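Local atomic coordinates of probable glutamine-binding lipoprotein GlnH (GLNBP) (Mycobacterium tuberculosis, PDB entry 6H20), a protein that probably binds aspartate and related amino acids such as asparagine outside the mycobacterial membrane and passes their presence on to signalling through protein kinase G. Residues I100-A103 with A104-V107; V188-W191 with A192-L195; C165-R168 with G169-S172; E127-L131 with V132-T136. All coordinates share one frame; numbering follows the deposited sequence.

Followed from the N terminus, the four contacts stand in series, each closing a short turn of continuous chain, and none nests in or crosses another. Interaction 1 leads from strand 96-100 into helix 106-111, and interaction 4 turns from helix 126-129 into strand 132-134. Interaction 3 comes next, between strand 163-167 and helix 171-176, and interaction 2 carries strand 184-188 into helix 191-199. The Cys165-Cys194 disulfide ties interaction 3 to interaction 2, whereas interaction 4 meets interaction 1 where Arg128 and Arg106 lie side by side. Interactions 2 and 4, about 25 Å apart between centres, do not touch, yet all four reach the bound asparagine.

Interaction 1: I100-A103 with A104-V107; sequences ILSA and AERV. With ASN (asparagine), chain B.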
loop_
_atom_site.group_PDB
_atom_site.type_symbol
_atom_site.label_atom_id
_atom_site.label_comp_id
_atom_site.label_asym_id
_atom_site.label_seq_id
_atom_site.Cartn_x
_atom_site.Cartn_y
_atom_site.Cartn_z
ATOM N N ILE A 100 13.961 1.998 -4.418
ATOM C CA ILE A 100 13.481 0.891 -3.598
ATOM C C ILE A 100 13.425 1.333 -2.142
ATOM O O ILE A 100 14.441 1.737 -1.563
ATOM C CB ILE A 100 14.365 -0.351 -3.775
ATOM C CG1 ILE A 100 14.471 -0.719 -5.260
ATOM C CG2 ILE A 100 13.846 -1.506 -2.930
ATOM C CD1 ILE A 100 13.178 -1.089 -5.921
ATOM N N LEU A 101 12.232 1.256 -1.547
ATOM C CA LEU A 101 11.968 1.742 -0.201
ATOM C C LEU A 101 11.163 0.689 0.543
ATOM O O LEU A 101 10.269 0.071 -0.038
ATOM C CB LEU A 101 11.075 3.003 -0.257
ATOM C CG LEU A 101 11.535 4.289 -0.935
ATOM C CD1 LEU A 101 10.390 5.266 -0.987
ATOM C CD2 LEU A 101 12.716 4.889 -0.192
ATOM N N SER A 102 11.461 0.501 1.831
ATOM C CA SER A 102 10.588 -0.331 2.650
ATOM C C SER A 102 9.378 0.475 3.131
ATOM O O SER A 102 9.306 1.702 2.980
ATOM C CB SER A 102 11.335 -0.876 3.858
ATOM O OG SER A 102 11.642 0.172 4.760
ATOM N N ALA A 103 8.406 -0.243 3.708
ATOM C CA ALA A 103 7.216 0.401 4.257
ATOM C C ALA A 103 7.587 1.461 5.279
ATOM O O ALA A 103 6.977 2.540 5.334
ATOM C CB ALA A 103 6.302 -0.653 4.896
ATOM N N ALA A 104 8.608 1.184 6.087
ATOM C CA ALA A 104 9.025 2.101 7.133
ATOM C C ALA A 104 9.741 3.328 6.591
ATOM O O ALA A 104 10.003 4.250 7.369
ATOM C CB ALA A 104 9.938 1.358 8.116
ATOM N N GLU A 105 10.076 3.362 5.299
ATOM C CA GLU A 105 10.803 4.480 4.697
ATOM C C GLU A 105 9.956 5.344 3.770
ATOM O O GLU A 105 10.485 6.294 3.184
ATOM C CB GLU A 105 12.013 3.962 3.908
ATOM C CG GLU A 105 13.069 3.264 4.757
ATOM C CD GLU A 105 14.072 2.444 3.948
ATOM O OE1 GLU A 105 13.755 1.976 2.835
ATOM O OE2 GLU A 105 15.201 2.245 4.447
ATOM N N ARG A 106 8.670 5.032 3.595
ATOM C CA ARG A 106 7.858 5.790 2.644
ATOM C C ARG A 106 7.732 7.256 3.043
ATOM O O ARG A 106 7.849 8.143 2.192
ATOM C CB ARG A 106 6.467 5.165 2.533
ATOM C CG ARG A 106 6.477 3.795 1.894
ATOM C CD ARG A 106 5.073 3.146 1.948
ATOM N NE ARG A 106 4.724 2.782 3.323
ATOM C CZ ARG A 106 3.659 2.043 3.646
ATOM N NH1 ARG A 106 2.836 1.611 2.693
ATOM N NH2 ARG A 106 3.416 1.737 4.918
ATOM N N VAL A 107 7.486 7.534 4.326
ATOM C CA VAL A 107 7.315 8.924 4.749
ATOM C C VAL A 107 8.632 9.685 4.641
ATOM O O VAL A 107 8.670 10.821 4.145
ATOM C CB VAL A 107 6.715 8.998 6.166
ATOM C CG1 VAL A 107 6.918 10.393 6.768
ATOM C CG2 VAL A 107 5.240 8.637 6.127
HETATM N N ASN B . -1.378 -0.405 3.655
HETATM C CA ASN B . -0.660 -0.650 4.906
HETATM C C ASN B . 0.138 0.586 5.280
HETATM O O ASN B . 1.001 0.529 6.175
HETATM C CB ASN B . 0.254 -1.870 4.779
HETATM C CG ASN B . 1.407 -1.641 3.833
HETATM O OD1 ASN B . 1.406 -0.722 3.019
HETATM N ND2 ASN B . 2.422 -2.464 3.963
HETATM O OXT ASN B . -0.092 1.651 4.667
HETATM O O HOH W 1 15.771 2.788 1.032
#
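Backbone bonds from Glu105 N to Ser102 O (3.0 Å) and, more weakly, from Arg106 N to Ala103 O wind residues 102-106 into the turn that follows strand 96-100 and opens helix 106-111. The side chain of Glu105 folds back along the outside of this turn. Its chain is extended beyond CG, and OE1 takes the N-H of Ser102 at 2.9 Å in a nearly straight bond (171°), on the anti side of the carboxylate and somewhat out of its plane. The Ser102 hydroxyl lies beside the same chain, with OG 3.4 Å from Glu105 CG. One water donates to both Glu105 OE1 and Ile100 O, carrying the link back to the end of the strand.

Arg106 turns the other way, into the ligand site. A bend at chi3 (-70°) brings NE round to a lone pair of Ala103 O at 3.0 Å, and the methyl of Ala103 rests over one face of the guanidinium, toward its rim. Beyond NE, the two terminal nitrogens serve the bound asparagine: NH1 reaches the side-chain oxygen OD1 of asparagine at 2.8 Å, and NH2 reaches its carboxylate O at 3.0 Å. Lys120 O is a second acceptor for NH1.

A ligand-binding arginine is thus oriented by its own helix-opening turn. With NE bonded to the backbone, the rotation of the guanidinium is restricted, and its charge is presented to the ligand carboxylate together with that of Arg128. Through the bond to OD1 the same group probably also helps recognise the ligand side chain; an aspartate carboxylate there would probably be drawn to it more strongly.

Interaction 2: V188-W191 with A192-L195; sequences VVNW and ADCL. With ASN (asparagine), chain B.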
loop_
_atom_site.group_PDB
_atom_site.type_symbol
_atom_site.label_atom_id
_atom_site.label_comp_id
_atom_site.label_asym_id
_atom_site.label_seq_id
_atom_site.Cartn_x
_atom_site.Cartn_y
_atom_site.Cartn_z
ATOM N N VAL A 188 9.002 -7.785 10.464
ATOM C CA VAL A 188 9.932 -8.019 9.360
ATOM C C VAL A 188 10.034 -6.753 8.515
ATOM O O VAL A 188 9.312 -5.779 8.724
ATOM C CB VAL A 188 9.503 -9.210 8.482
ATOM C CG1 VAL A 188 9.542 -10.518 9.287
ATOM C CG2 VAL A 188 8.125 -8.945 7.890
ATOM N N VAL A 189 10.931 -6.783 7.526
ATOM C CA VAL A 189 11.088 -5.636 6.632
ATOM C C VAL A 189 9.921 -5.533 5.657
ATOM O O VAL A 189 9.364 -4.448 5.447
ATOM C CB VAL A 189 12.432 -5.704 5.885
ATOM C CG1 VAL A 189 12.522 -4.557 4.875
ATOM C CG2 VAL A 189 13.577 -5.640 6.863
ATOM N N ASN A 190 9.551 -6.642 5.015
ATOM C CA ASN A 190 8.517 -6.578 3.996
ATOM C C ASN A 190 7.620 -7.809 4.065
ATOM O O ASN A 190 7.929 -8.799 4.734
ATOM C CB ASN A 190 9.088 -6.310 2.594
ATOM C CG ASN A 190 9.966 -7.427 2.100
ATOM O OD1 ASN A 190 9.551 -8.583 2.054
ATOM N ND2 ASN A 190 11.198 -7.090 1.733
ATOM N N TRP A 191 6.483 -7.726 3.366
ATOM C CA TRP A 191 5.466 -8.765 3.487
ATOM C C TRP A 191 5.920 -10.100 2.913
ATOM O O TRP A 191 5.474 -11.150 3.387
ATOM C CB TRP A 191 4.153 -8.296 2.865
ATOM C CG TRP A 191 3.586 -7.178 3.664
ATOM C CD1 TRP A 191 3.513 -5.865 3.296
ATOM C CD2 TRP A 191 3.064 -7.257 4.997
ATOM N NE1 TRP A 191 2.956 -5.132 4.310
ATOM C CE2 TRP A 191 2.669 -5.952 5.364
ATOM C CE3 TRP A 191 2.875 -8.301 5.910
ATOM C CZ2 TRP A 191 2.127 -5.662 6.608
ATOM C CZ3 TRP A 191 2.328 -8.020 7.151
ATOM C CH2 TRP A 191 1.953 -6.697 7.491
ATOM N N ALA A 192 6.809 -10.084 1.916
ATOM C CA ALA A 192 7.332 -11.348 1.403
ATOM C C ALA A 192 8.065 -12.111 2.499
ATOM O O ALA A 192 8.073 -13.352 2.493
ATOM C CB ALA A 192 8.249 -11.082 0.213
ATOM N N ASP A 193 8.677 -11.386 3.447
ATOM C CA ASP A 193 9.380 -12.030 4.553
ATOM C C ASP A 193 8.407 -12.758 5.471
ATOM O O ASP A 193 8.745 -13.807 6.032
ATOM C CB ASP A 193 10.181 -10.993 5.337
ATOM C CG ASP A 193 11.203 -10.279 4.484
ATOM O OD1 ASP A 193 11.721 -10.889 3.523
ATOM O OD2 ASP A 193 11.505 -9.103 4.776
ATOM N N CYS A 194 7.198 -12.207 5.648
ATOM C CA CYS A 194 6.183 -12.896 6.443
ATOM C C CYS A 194 5.787 -14.200 5.781
ATOM O O CYS A 194 5.557 -15.208 6.462
ATOM C CB CYS A 194 4.938 -12.023 6.614
ATOM S SG CYS A 194 5.098 -10.671 7.777
ATOM N N LEU A 195 5.708 -14.201 4.450
ATOM C CA LEU A 195 5.353 -15.433 3.757
ATOM C C LEU A 195 6.416 -16.496 3.975
ATOM O O LEU A 195 6.097 -17.649 4.280
ATOM C CB LEU A 195 5.137 -15.161 2.269
ATOM C CG LEU A 195 4.896 -16.433 1.462
ATOM C CD1 LEU A 195 3.646 -17.152 1.968
ATOM C CD2 LEU A 195 4.789 -16.127 -0.019
HETATM N N ASN B . -1.378 -0.405 3.655
HETATM C CA ASN B . -0.660 -0.650 4.906
HETATM C C ASN B . 0.138 0.586 5.280
HETATM O O ASN B . 1.001 0.529 6.175
HETATM C CB ASN B . 0.254 -1.870 4.779
HETATM C CG ASN B . 1.407 -1.641 3.833
HETATM O OD1 ASN B . 1.406 -0.722 3.019
HETATM N ND2 ASN B . 2.422 -2.464 3.963
HETATM O OXT ASN B . -0.092 1.651 4.667
HETATM O O HOH W 2 12.731 -9.121 7.667
HETATM O O HOH W 3 12.680 -9.532 1.491
#
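Trp191 brings the edge of its indole to the bound asparagine, with NE1 2.7 Å from the ligand atom ND2 and that nitrogen near the ring plane. As modelled both nitrogens are donors, so this is a short contact and not a hydrogen bond, and what it means for the ligand's amide is doubtful. Farther along the indole, on its six-membered ring, the sulfur of Cys194 approaches obliquely, SG lying 3.7 Å from Trp191 CE3. The same sulfur is covered by a methyl of Val188, CG2, at 3.5 Å.

The backbone that carries the tryptophan is held at the start of its helix by a capping box. Asn190 is the N-cap: Asp193 N donates to Asn190 OD1 at 3.2 Å and also to Asn190 O. In return Asp193 OD2 accepts from Asn190 N (3.2 Å), met from above the carboxylate plane. Asn190 CG sits between its own N and carbonyl carbon (chi1 65°), which turns OD1 over the first helical turn. Two waters add bridges beside the box: Asn190 ND2 to Asp193 OD1, and Val189 N to Asp193 OD2.

From this cap helix 191-199 runs on. The Trp191 indole packs on Val166 and Ala167 of strand 163-167 and on Ile212 of helix 210-219, while Cys194 is joined by a disulfide to Cys165 of strand 163-167.

Interaction 3: C165-R168 with G169-S172; sequences CVAR and GTTS. With ASN (asparagine), chain B.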
loop_
_atom_site.group_PDB
_atom_site.type_symbol
_atom_site.label_atom_id
_atom_site.label_comp_id
_atom_site.label_asym_id
_atom_site.label_seq_id
_atom_site.Cartn_x
_atom_site.Cartn_y
_atom_site.Cartn_z
ATOM N N CYS A 165 2.827 -12.165 12.155
ATOM C CA CYS A 165 3.842 -11.398 11.441
ATOM C C CYS A 165 3.258 -10.126 10.842
ATOM O O CYS A 165 2.181 -10.147 10.228
ATOM C CB CYS A 165 4.436 -12.258 10.328
ATOM S SG CYS A 165 5.877 -11.527 9.494
ATOM N N VAL A 166 4.010 -9.024 10.988
ATOM C CA VAL A 166 3.687 -7.740 10.368
ATOM C C VAL A 166 4.980 -7.091 9.902
ATOM O O VAL A 166 6.039 -7.270 10.510
ATOM C CB VAL A 166 2.940 -6.767 11.312
ATOM C CG1 VAL A 166 1.517 -7.251 11.556
ATOM C CG2 VAL A 166 3.717 -6.597 12.599
ATOM N N ALA A 167 4.891 -6.306 8.838
ATOM C CA ALA A 167 6.046 -5.521 8.425
ATOM C C ALA A 167 6.156 -4.264 9.278
ATOM O O ALA A 167 5.147 -3.656 9.651
ATOM C CB ALA A 167 5.944 -5.137 6.950
ATOM N N ARG A 168 7.389 -3.878 9.589
ATOM C CA ARG A 168 7.598 -2.671 10.367
ATOM C C ARG A 168 7.158 -1.452 9.558
ATOM O O ARG A 168 7.225 -1.440 8.324
ATOM C CB ARG A 168 9.069 -2.571 10.787
ATOM C CG ARG A 168 9.411 -3.537 11.920
ATOM C CD ARG A 168 10.820 -3.344 12.471
ATOM N NE ARG A 168 11.860 -3.755 11.530
ATOM C CZ ARG A 168 12.231 -5.014 11.310
ATOM N NH1 ARG A 168 11.634 -6.018 11.947
ATOM N NH2 ARG A 168 13.206 -5.273 10.438
ATOM N N GLY A 169 6.644 -0.447 10.258
ATOM C CA GLY A 169 6.289 0.791 9.586
ATOM C C GLY A 169 4.919 0.783 8.955
ATOM O O GLY A 169 4.633 1.631 8.097
ATOM N N THR A 170 4.050 -0.139 9.351
ATOM C CA THR A 170 2.764 -0.283 8.685
ATOM C C THR A 170 1.614 -0.001 9.638
ATOM O O THR A 170 1.735 -0.118 10.863
ATOM C CB THR A 170 2.588 -1.699 8.118
ATOM O OG1 THR A 170 2.616 -2.660 9.189
ATOM C CG2 THR A 170 3.670 -2.013 7.087
ATOM N N THR A 171 0.469 0.355 9.050
ATOM C CA THR A 171 -0.751 0.466 9.837
ATOM C C THR A 171 -1.147 -0.888 10.389
ATOM O O THR A 171 -1.810 -0.955 11.431
ATOM C CB THR A 171 -1.899 0.954 8.950
ATOM O OG1 THR A 171 -2.043 0.054 7.842
ATOM C CG2 THR A 171 -1.662 2.408 8.445
ATOM N N SER A 172 -0.704 -1.963 9.724
ATOM C CA SER A 172 -1.062 -3.315 10.137
ATOM C C SER A 172 -0.532 -3.613 11.525
ATOM O O SER A 172 -1.231 -4.208 12.356
ATOM C CB SER A 172 -0.478 -4.313 9.138
ATOM O OG SER A 172 -0.719 -3.893 7.813
HETATM N N ASN B . -1.378 -0.405 3.655
HETATM C CA ASN B . -0.660 -0.650 4.906
HETATM C C ASN B . 0.138 0.586 5.280
HETATM O O ASN B . 1.001 0.529 6.175
HETATM C CB ASN B . 0.254 -1.870 4.779
HETATM C CG ASN B . 1.407 -1.641 3.833
HETATM O OD1 ASN B . 1.406 -0.722 3.019
HETATM N ND2 ASN B . 2.422 -2.464 3.963
HETATM O OXT ASN B . -0.092 1.651 4.667
#
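Ala167 and Thr170 are the ends of a type II beta turn that leads strand 163-167 into helix 171-176, the strand-to-helix connection of a beta-alpha-beta unit that strand 184-188 completes. Thr170 holds the turn together and can be followed atom by atom. Its CB lies 3.4 Å from the carboxylate O of the bound asparagine and little farther from Ala167 O. At CB the chain forks. OG1, set between the backbone N and the carbonyl carbon (chi1 62°), donates to Ala167 O at 2.8 Å, slightly tilted from the carbonyl plane, and as N-cap accepts from Leu173 N in the first turn of the helix. The methyl CG2 takes the other direction: it packs on Ala167 CB at 3.9 Å and approaches the ligand atom ND2 at 3.4 Å. One threonine thus spans the turn, the helix start and the wall of the pocket.

Gly169 occupies the third position of the turn with positive phi (84°), as is usual for glycine in a type II turn. Arg168 itself leads away from the pocket, and its guanidinium is bonded to Ser187 OG and Gly6 O. Behind the turn, Val166 CG1 packs loosely against Ser172, whose hydroxyl is hydrogen-bonded to Thr208.

The opening of the helix faces the ligand's negative end, which its dipole probably helps to attract. The bond there runs from Thr171 N to the carboxylate O of asparagine, 2.9 Å long with an angle of 159° at the hydrogen.

Interaction 4: E127-L131 with V132-T136; sequences ERRKL and VNFST. With ASN (asparagine), chain B.
The ring of Phe134 turns its edge to two successive arginines, meeting Arg128 CB with CZ at 3.8 Å and Arg129 CG with CD2 at 3.7 Å. The aliphatic parts of both chains therefore lie near the ring plane, but their charged ends part company. The guanidinium of Arg128 is inclined by only 31° to the ring, whereas that of Arg129 stands steeply to it, at 78°, and has Phe134 CD2 over the centre of one face.

Arg128 is extended from CG to NE, and this straight reach takes it past the phenyl ring to the bound asparagine. There it makes a bidentate pair of hydrogen bonds to the ligand carboxylate, NH1 to OXT at 2.8 Å and NH2 to O at 3.0 Å, both nearly straight at the hydrogen. Ser123 O also accepts from NH1.

Arg129 instead follows the strand. Its NH1 donates to Asn133 OD1 (3.0 Å), which lies in the guanidinium plane, although the amide is turned at a right angle to it; the same OD1 takes Phe134 N on a lone pair. NH2 bonds weakly to Phe134 O and shares a water with Ser135 O, while NE is held by Pro27 O. Between helix and strand, Val132 N donates to Arg128 O at 2.9 Å, an oxygen that also accepts from Leu131 N.

Two neighbouring arginines thus have separate tasks: one fastens the helix end to strand 132-134, and the other pairs with the ligand's carboxylate. Arg128 and Arg106 converge on that anion, whose negative charge probably offsets their proximity.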
loop_
_atom_site.group_PDB
_atom_site.type_symbol
_atom_site.label_atom_id
_atom_site.label_comp_id
_atom_site.label_asym_id
_atom_site.label_seq_id
_atom_site.Cartn_x
_atom_site.Cartn_y
_atom_site.Cartn_z
ATOM N N GLU A 127 -2.427 10.647 10.950
ATOM C CA GLU A 127 -1.056 10.798 11.426
ATOM C C GLU A 127 -0.088 10.995 10.266
ATOM O O GLU A 127 0.812 11.841 10.334
ATOM C CB GLU A 127 -0.645 9.592 12.274
ATOM C CG GLU A 127 -1.129 9.656 13.713
ATOM C CD GLU A 127 -0.755 10.957 14.408
ATOM O OE1 GLU A 127 -1.671 11.735 14.747
ATOM O OE2 GLU A 127 0.454 11.201 14.614
ATOM N N ARG A 128 -0.265 10.239 9.176
ATOM C CA ARG A 128 0.630 10.420 8.037
ATOM C C ARG A 128 0.404 11.759 7.357
ATOM O O ARG A 128 1.349 12.351 6.826
ATOM C CB ARG A 128 0.477 9.266 7.042
ATOM C CG ARG A 128 1.065 7.971 7.557
ATOM C CD ARG A 128 0.670 6.801 6.675
ATOM N NE ARG A 128 1.258 5.568 7.202
ATOM C CZ ARG A 128 1.082 4.372 6.650
ATOM N NH1 ARG A 128 0.346 4.252 5.550
ATOM N NH2 ARG A 128 1.663 3.299 7.184
ATOM N N ARG A 129 -0.830 12.258 7.378
ATOM C CA ARG A 129 -1.121 13.543 6.753
ATOM C C ARG A 129 -0.479 14.718 7.477
ATOM O O ARG A 129 -0.393 15.808 6.896
ATOM C CB ARG A 129 -2.627 13.731 6.635
ATOM C CG ARG A 129 -3.161 13.200 5.325
ATOM C CD ARG A 129 -4.476 13.859 4.954
ATOM N NE ARG A 129 -4.890 13.600 3.575
ATOM C CZ ARG A 129 -4.415 14.241 2.508
ATOM N NH1 ARG A 129 -3.484 15.178 2.647
ATOM N NH2 ARG A 129 -4.873 13.949 1.298
ATOM N N LYS A 130 -0.038 14.532 8.723
ATOM C CA LYS A 130 0.751 15.565 9.390
ATOM C C LYS A 130 2.128 15.712 8.760
ATOM O O LYS A 130 2.780 16.750 8.941
ATOM C CB LYS A 130 0.935 15.209 10.868
ATOM C CG LYS A 130 -0.335 15.230 11.703
ATOM C CD LYS A 130 -0.058 14.757 13.123
ATOM C CE LYS A 130 -1.335 14.699 13.940
ATOM N NZ LYS A 130 -1.259 15.507 15.182
ATOM N N LEU A 131 2.586 14.694 8.031
ATOM C CA LEU A 131 3.947 14.622 7.520
ATOM C C LEU A 131 4.055 14.628 6.002
ATOM O O LEU A 131 5.060 15.115 5.480
ATOM C CB LEU A 131 4.645 13.358 8.050
ATOM C CG LEU A 131 4.613 13.190 9.564
ATOM C CD1 LEU A 131 5.187 11.837 9.954
ATOM C CD2 LEU A 131 5.388 14.322 10.227
ATOM N N VAL A 132 3.079 14.070 5.281
ATOM C CA VAL A 132 3.115 14.013 3.826
ATOM C C VAL A 132 1.727 14.326 3.285
ATOM O O VAL A 132 0.734 14.317 4.014
ATOM C CB VAL A 132 3.573 12.634 3.300
ATOM C CG1 VAL A 132 4.951 12.280 3.848
ATOM C CG2 VAL A 132 2.556 11.547 3.667
ATOM N N ASN A 133 1.663 14.585 1.984
ATOM C CA ASN A 133 0.388 14.743 1.305
ATOM C C ASN A 133 -0.011 13.442 0.609
ATOM O O ASN A 133 0.791 12.526 0.437
ATOM C CB ASN A 133 0.452 15.891 0.300
ATOM C CG ASN A 133 -0.724 16.800 0.427
ATOM O OD1 ASN A 133 -1.859 16.331 0.439
ATOM N ND2 ASN A 133 -0.475 18.096 0.565
ATOM N N PHE A 134 -1.273 13.380 0.188
ATOM C CA PHE A 134 -1.778 12.208 -0.518
ATOM C C PHE A 134 -2.741 12.642 -1.610
ATOM O O PHE A 134 -3.471 13.628 -1.467
ATOM C CB PHE A 134 -2.577 11.266 0.394
ATOM C CG PHE A 134 -1.746 10.543 1.421
ATOM C CD1 PHE A 134 -1.038 9.390 1.083
ATOM C CD2 PHE A 134 -1.705 10.990 2.728
ATOM C CE1 PHE A 134 -0.288 8.706 2.038
ATOM C CE2 PHE A 134 -0.952 10.322 3.690
ATOM C CZ PHE A 134 -0.248 9.169 3.344
ATOM N N SER A 135 -2.757 11.865 -2.688
ATOM C CA SER A 135 -3.819 11.908 -3.680
ATOM C C SER A 135 -5.126 11.398 -3.081
ATOM O O SER A 135 -5.185 10.925 -1.940
ATOM C CB SER A 135 -3.483 10.983 -4.850
ATOM O OG SER A 135 -3.558 9.615 -4.450
ATOM N N THR A 136 -6.189 11.497 -3.882
ATOM C CA THR A 136 -7.422 10.793 -3.572
ATOM C C THR A 136 -7.184 9.278 -3.569
ATOM O O THR A 136 -6.142 8.769 -4.006
ATOM C CB THR A 136 -8.503 11.125 -4.597
ATOM O OG1 THR A 136 -8.032 10.822 -5.921
ATOM C CG2 THR A 136 -8.900 12.606 -4.506
HETATM N N ASN B . -1.378 -0.405 3.655
HETATM C CA ASN B . -0.660 -0.650 4.906
HETATM C C ASN B . 0.138 0.586 5.280
HETATM O O ASN B . 1.001 0.529 6.175
HETATM C CB ASN B . 0.254 -1.870 4.779
HETATM C CG ASN B . 1.407 -1.641 3.833
HETATM O OD1 ASN B . 1.406 -0.722 3.019
HETATM N ND2 ASN B . 2.422 -2.464 3.963
HETATM O OXT ASN B . -0.092 1.651 4.667
HETATM O O HOH W 4 -6.472 11.747 0.401
HETATM O O HOH W 5 -4.492 16.755 -0.001
#